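Local coordinates for protein putative secreted endoglycosylceramidase (Rhodococcus hoagii, PDB 6JYZ) that probably hydrolyses the glycosidic link between the sugar and the ceramide of galactosylceramides, as an endogalactosylceramidase of glycoside hydrolase family 5, at residues A104-A109 / A202-E207. Residues are numbered along the deposited sequence; the frame is centred on the assembly and turned at random.
Sequences ARIREA and ARLAAE
Arg107 reaches from helix 100-115 across to Glu207 of segment 202-207 and grips it twice through a single nitrogen. Arg107 NH2 forms a salt bridge of 2.8 Å with Glu207 OE1, which offers its anti lone pair, and donates a second hydrogen bond of 3.1 Å to the backbone O of Glu207. Both oxygens lie close to the guanidinium plane, so each meets an edge of the group, while the carboxylate is turned 59° against it and the two side chains cross at about a right angle. Arg107 leaves its helix with CG anti to the backbone N (chi1 -175°) and then bends at chi3, which turns NH2 toward Glu207. One water, in the guanidinium plane, joins the same two residues: it accepts from Arg107 NE at 2.9 Å and donates to Glu207 O at 2.8 Å, so that this carbonyl takes two donors. Beneath this partly exposed polar layer the contact is buried and apolar. There Ile106 CD1 meets Leu204 CD1, methyl to methyl, at 4.3 Å, and both side chains also rest on Ile86 of strand 81-86. Leu50 and Phe208 add to the cover of Ile106. The two helices thus pack over the parallel strands of the (beta/alpha)8 barrel of glycoside hydrolase family 5, joined by a small apolar patch inside and a charged clasp outside. A leucine in place of Arg107 would probably leave the Glu207 carboxylate without this cationic partner and the bridging water without its NE donor. The chemistry implies that one cation serves both the acidic side chain and the main-chain carbonyl of Glu207, tying segment 202-207 to helix 100-115 by charge and hydrogen bonding.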
# COMPACT_ATOMS: atom_id res chain seq x y z
N ALA A 104 19.52 3.49 4.01
CA ALA A 104 19.80 4.77 3.35
C ALA A 104 19.09 4.83 2.02
O ALA A 104 18.68 5.94 1.65
CB ALA A 104 21.32 4.88 3.16
N ARG A 105 18.87 3.72 1.30
CA ARG A 105 18.06 3.82 0.09
C ARG A 105 16.62 4.13 0.45
O ARG A 105 15.96 4.92 -0.27
CB ARG A 105 18.07 2.49 -0.65
CG ARG A 105 19.47 2.12 -1.20
CD ARG A 105 19.62 0.74 -1.77
NE ARG A 105 18.78 0.59 -2.95
CZ ARG A 105 18.36 -0.58 -3.39
NH1 ARG A 105 18.58 -1.69 -2.70
NH2 ARG A 105 17.64 -0.62 -4.49
N ILE A 106 16.07 3.56 1.51
CA ILE A 106 14.72 3.92 1.98
C ILE A 106 14.68 5.40 2.30
O ILE A 106 13.73 6.13 1.92
CB ILE A 106 14.33 3.07 3.18
CG1 ILE A 106 14.28 1.59 2.81
CG2 ILE A 106 12.97 3.53 3.73
CD1 ILE A 106 14.04 0.66 3.99
N ARG A 107 15.67 5.92 3.03
CA ARG A 107 15.65 7.31 3.44
C ARG A 107 15.76 8.21 2.23
O ARG A 107 15.05 9.25 2.21
CB ARG A 107 16.83 7.56 4.40
CG ARG A 107 16.81 8.98 4.96
CD ARG A 107 17.89 9.21 6.02
NE ARG A 107 17.57 8.45 7.24
CZ ARG A 107 18.21 7.40 7.73
NH1 ARG A 107 19.20 6.85 7.06
NH2 ARG A 107 17.69 6.83 8.82
N GLU A 108 16.51 7.86 1.23
CA GLU A 108 16.54 8.65 0.00
C GLU A 108 15.18 8.68 -0.67
O GLU A 108 14.76 9.73 -1.16
CB GLU A 108 17.64 8.09 -0.93
CG GLU A 108 17.74 8.85 -2.25
CD GLU A 108 18.70 8.09 -3.14
OE1 GLU A 108 18.46 6.93 -3.51
OE2 GLU A 108 19.79 8.62 -3.35
N ALA A 109 14.48 7.53 -0.73
CA ALA A 109 13.13 7.53 -1.29
C ALA A 109 12.18 8.37 -0.46
O ALA A 109 11.34 9.12 -1.05
CB ALA A 109 12.63 6.08 -1.37
N ALA A 202 11.42 -2.56 14.88
CA ALA A 202 11.81 -1.56 15.89
C ALA A 202 13.02 -0.77 15.40
O ALA A 202 13.04 0.48 15.49
CB ALA A 202 12.09 -2.26 17.20
N ARG A 203 14.00 -1.48 14.83
CA ARG A 203 15.22 -0.81 14.35
C ARG A 203 14.85 0.14 13.23
O ARG A 203 15.39 1.26 13.14
CB ARG A 203 16.22 -1.87 13.87
CG ARG A 203 16.83 -2.61 15.06
CD ARG A 203 17.60 -3.80 14.53
NE ARG A 203 18.37 -4.39 15.64
CZ ARG A 203 19.17 -5.41 15.47
NH1 ARG A 203 19.19 -6.12 14.37
NH2 ARG A 203 19.99 -5.73 16.49
N LEU A 204 13.95 -0.24 12.32
CA LEU A 204 13.57 0.65 11.22
C LEU A 204 12.76 1.82 11.72
O LEU A 204 13.00 2.96 11.23
CB LEU A 204 12.79 -0.18 10.18
CG LEU A 204 12.40 0.62 8.93
CD1 LEU A 204 13.63 1.18 8.22
CD2 LEU A 204 11.59 -0.24 7.98
N ALA A 205 11.85 1.62 12.68
CA ALA A 205 11.11 2.77 13.17
C ALA A 205 12.05 3.77 13.80
O ALA A 205 11.81 4.99 13.72
CB ALA A 205 10.06 2.31 14.18
N ALA A 206 13.05 3.31 14.53
CA ALA A 206 14.01 4.23 15.13
C ALA A 206 14.66 5.12 14.06
O ALA A 206 14.93 6.30 14.38
CB ALA A 206 15.08 3.47 15.95
N GLU A 207 14.88 4.64 12.87
CA GLU A 207 15.51 5.40 11.80
C GLU A 207 14.65 6.51 11.27
O GLU A 207 15.18 7.37 10.53
CB GLU A 207 15.86 4.42 10.67
CG GLU A 207 16.88 3.37 11.01
CD GLU A 207 18.26 3.89 11.23
OE1 GLU A 207 18.68 4.87 10.63
OE2 GLU A 207 18.96 3.28 12.05
O HOH W 1 15.44 9.61 8.84